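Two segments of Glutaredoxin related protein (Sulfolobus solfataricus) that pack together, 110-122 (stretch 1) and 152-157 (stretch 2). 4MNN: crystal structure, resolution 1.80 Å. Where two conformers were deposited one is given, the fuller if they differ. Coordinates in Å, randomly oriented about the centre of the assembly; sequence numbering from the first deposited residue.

Stretch 1 110-122: DCTKCPITAEFLY
Stretch 2, residues 152-157: SVPKII

Stretch 1 enters as an extended loop, with C111 at phi/psi -152/114, turns through T112 (-68/-45) and K113 (-86/-5), and continues as a regular helix through Y122. Stretch 2 begins extended at S152 and V153 (-79/157 and -129/159), passes through a cis peptide bond into P154 (-71/153), and runs on as a strand from K155 to I157, with phi between -143 and -108 and psi between 124 and 135. The register is set where C114 and P154 come closest, their CA atoms 5.0 Å apart. From there I156 lies beside the next turns of the helix, so that contacts progress from C111 and C114 through T117 to L121 as stretch 2 advances from V153 to I156. The two stretches bury 330 Å² between them, and no hydrogen bond crosses the interface; packing alone joins them directly.

The centre of the contact is a disulfide laid against the cis-proline. C111 SG and C114 SG are bonded at 2.1 Å, with chi1 of 176° (t) for C111 and -69° (m) for C114; the CA-to-CB bond of C111 points toward stretch 2, that of C114 sideways. Both sulfurs reach P154: C111 SG lies 3.6 Å from P154 CD, and C114 SG lies 3.6 Å from P154 N and 3.7 Å from P154 CD. Proline suits this place because its nitrogen carries no hydrogen and its ring, puckered C-gamma endo, offers a compact apolar surface to the sulfurs. P154 points toward stretch 1 and gives up 90 Å², the largest share of any residue here. V153, with its CA-to-CB bond sideways and chi1 at -70° (m), adds a branched apolar side chain: its CG2 is 3.7 Å from C111 SG and its CB 3.8 Å from C114 SG. The carbonyl V153 O also approaches C111 SG, at 3.6 Å. Both cysteines are buried.

The proline ring also meets K113 and T117. K113 CB packs on the ring, 3.7 Å from P154 CD, while NZ lies beyond contact distance of stretch 2 (chi1 to chi4 m, t, m, m); K113 as a whole is exposed. One turn on, T117 OG1 sits 3.6 Å from P154 CG. With chi1 at -54° (m), this hydroxyl donates a hydrogen bond from T117 OG1 to K113 O at 3.3 Å, the same carbonyl that accepts T117 N at 3.3 Å. The hydroxyl is thus satisfied within its own stretch even as it lies against the proline ring.

The threonine methyl begins the apolar contact with the strand: T117 CG2 lies 3.8 Å from I156 CD1. L121, buried and one helical turn later, brings its CD1 to 4.0 Å from the same I156 CD1. Leucine (chi1 -67°, m; chi2 176°, t) and isoleucine (-55°, m; 169°, t) both point toward the opposing stretch, and with chi2 t in both, their CD1 atoms meet. K155 between P154 and I156 points away, the alternation expected of a strand.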

# COMPACT_ATOMS: atom_id res chain seq x y z
N ASP A 110 -4.38 4.07 -14.45
CA ASP A 110 -3.77 4.11 -15.78
C ASP A 110 -2.33 4.54 -15.60
O ASP A 110 -1.96 5.67 -15.94
CB ASP A 110 -4.49 5.12 -16.67
CG ASP A 110 -4.01 5.08 -18.12
OD1 ASP A 110 -4.34 6.03 -18.87
OD2 ASP A 110 -3.31 4.11 -18.53
N CYS A 111 -1.50 3.64 -15.06
CA CYS A 111 -0.12 4.00 -14.83
C CYS A 111 0.78 2.78 -14.87
O CYS A 111 0.69 1.90 -14.02
CB CYS A 111 -0.00 4.70 -13.46
SG CYS A 111 1.69 5.13 -12.96
N THR A 112 1.65 2.74 -15.87
CA THR A 112 2.53 1.61 -16.05
C THR A 112 3.59 1.45 -14.98
O THR A 112 3.79 0.35 -14.49
CB THR A 112 3.23 1.65 -17.43
OG1 THR A 112 2.24 1.52 -18.45
CG2 THR A 112 4.23 0.52 -17.57
N LYS A 113 4.26 2.54 -14.60
CA LYS A 113 5.30 2.38 -13.61
C LYS A 113 4.83 2.42 -12.17
O LYS A 113 5.62 2.17 -11.29
CB LYS A 113 6.42 3.43 -13.79
CG LYS A 113 7.29 3.22 -15.01
CD LYS A 113 8.43 4.22 -15.07
CE LYS A 113 7.92 5.65 -15.16
NZ LYS A 113 7.04 5.92 -16.35
N CYS A 114 3.57 2.69 -11.91
CA CYS A 114 3.14 2.79 -10.52
C CYS A 114 3.21 1.49 -9.73
O CYS A 114 3.68 1.49 -8.61
CB CYS A 114 1.73 3.38 -10.42
SG CYS A 114 1.59 5.15 -10.89
N PRO A 115 2.75 0.37 -10.31
CA PRO A 115 2.82 -0.87 -9.53
C PRO A 115 4.23 -1.28 -9.18
O PRO A 115 4.45 -1.89 -8.15
CB PRO A 115 2.07 -1.89 -10.41
CG PRO A 115 2.12 -1.29 -11.80
CD PRO A 115 1.95 0.20 -11.54
N ILE A 116 5.19 -0.95 -10.04
CA ILE A 116 6.59 -1.27 -9.80
C ILE A 116 7.05 -0.46 -8.57
O ILE A 116 7.73 -0.98 -7.67
CB ILE A 116 7.45 -0.91 -11.04
CG1 ILE A 116 6.75 -1.43 -12.31
CG2 ILE A 116 8.84 -1.48 -10.89
CD1 ILE A 116 7.45 -1.09 -13.63
N THR A 117 6.67 0.81 -8.51
CA THR A 117 7.08 1.66 -7.38
C THR A 117 6.39 1.27 -6.09
O THR A 117 7.02 1.27 -5.04
CB THR A 117 6.83 3.13 -7.70
OG1 THR A 117 7.49 3.42 -8.94
CG2 THR A 117 7.45 4.04 -6.60
N ALA A 118 5.09 0.97 -6.15
CA ALA A 118 4.40 0.52 -4.95
C ALA A 118 5.04 -0.75 -4.39
O ALA A 118 5.25 -0.87 -3.18
CB ALA A 118 2.96 0.25 -5.24
N GLU A 119 5.34 -1.72 -5.25
CA GLU A 119 5.94 -2.96 -4.75
C GLU A 119 7.24 -2.74 -4.01
O GLU A 119 7.51 -3.34 -2.96
CB GLU A 119 6.15 -3.90 -5.93
CG GLU A 119 6.60 -5.30 -5.52
CD GLU A 119 5.88 -6.37 -6.33
OE1 GLU A 119 6.13 -6.48 -7.56
OE2 GLU A 119 5.06 -7.10 -5.73
N PHE A 120 8.05 -1.85 -4.57
CA PHE A 120 9.35 -1.49 -4.01
C PHE A 120 9.12 -0.83 -2.64
O PHE A 120 9.69 -1.24 -1.63
CB PHE A 120 10.06 -0.54 -4.98
CG PHE A 120 11.39 -0.04 -4.47
CD1 PHE A 120 12.53 -0.83 -4.55
CD2 PHE A 120 11.50 1.25 -3.94
CE1 PHE A 120 13.78 -0.36 -4.11
CE2 PHE A 120 12.73 1.74 -3.49
CZ PHE A 120 13.88 0.93 -3.58
N LEU A 121 8.22 0.15 -2.58
CA LEU A 121 7.98 0.83 -1.30
C LEU A 121 7.29 -0.04 -0.27
O LEU A 121 7.55 0.11 0.92
CB LEU A 121 7.20 2.14 -1.53
CG LEU A 121 8.02 3.18 -2.28
CD1 LEU A 121 7.14 4.44 -2.57
CD2 LEU A 121 9.27 3.60 -1.43
N TYR A 122 6.44 -0.98 -0.70
CA TYR A 122 5.78 -1.89 0.26
C TYR A 122 6.88 -2.66 0.98
O TYR A 122 6.79 -2.92 2.18
CB TYR A 122 4.86 -2.89 -0.43
CG TYR A 122 3.58 -2.29 -0.95
CD1 TYR A 122 2.99 -2.79 -2.13
CD2 TYR A 122 2.93 -1.25 -0.26
CE1 TYR A 122 1.77 -2.27 -2.61
CE2 TYR A 122 1.70 -0.71 -0.73
CZ TYR A 122 1.13 -1.24 -1.90
OH TYR A 122 -0.08 -0.79 -2.34
N SER A 152 2.23 14.06 -13.29
CA SER A 152 2.44 12.67 -13.69
C SER A 152 2.69 11.76 -12.47
O SER A 152 3.13 12.20 -11.37
CB SER A 152 3.60 12.56 -14.68
OG SER A 152 4.86 12.79 -14.06
N VAL A 153 2.41 10.47 -12.67
CA VAL A 153 2.64 9.47 -11.62
C VAL A 153 3.46 8.34 -12.28
O VAL A 153 3.50 8.25 -13.51
CB VAL A 153 1.31 8.93 -11.06
CG1 VAL A 153 0.60 10.02 -10.23
CG2 VAL A 153 0.34 8.50 -12.25
N PRO A 154 4.18 7.52 -11.48
CA PRO A 154 4.25 7.62 -10.02
C PRO A 154 5.06 8.84 -9.59
O PRO A 154 5.95 9.30 -10.32
CB PRO A 154 4.98 6.33 -9.62
CG PRO A 154 5.89 6.08 -10.81
CD PRO A 154 4.94 6.35 -11.97
N LYS A 155 4.76 9.35 -8.40
CA LYS A 155 5.51 10.49 -7.87
C LYS A 155 5.65 10.26 -6.36
O LYS A 155 4.66 10.01 -5.69
CB LYS A 155 4.75 11.81 -8.13
CG LYS A 155 5.55 13.05 -7.63
CD LYS A 155 6.94 13.15 -8.32
CE LYS A 155 7.78 14.32 -7.75
NZ LYS A 155 9.21 14.35 -8.28
N ILE A 156 6.88 10.31 -5.83
CA ILE A 156 7.07 10.07 -4.40
C ILE A 156 7.42 11.41 -3.76
O ILE A 156 8.22 12.19 -4.31
CB ILE A 156 8.27 9.11 -4.12
CG1 ILE A 156 8.09 7.79 -4.89
CG2 ILE A 156 8.35 8.84 -2.64
CD1 ILE A 156 9.38 6.87 -4.87
N ILE A 157 6.79 11.66 -2.63
CA ILE A 157 7.02 12.88 -1.84
C ILE A 157 7.63 12.43 -0.52
O ILE A 157 7.08 11.58 0.17
CB ILE A 157 5.68 13.63 -1.55
CG1 ILE A 157 4.99 13.99 -2.86
CG2 ILE A 157 5.97 14.89 -0.67
CD1 ILE A 157 5.77 14.94 -3.76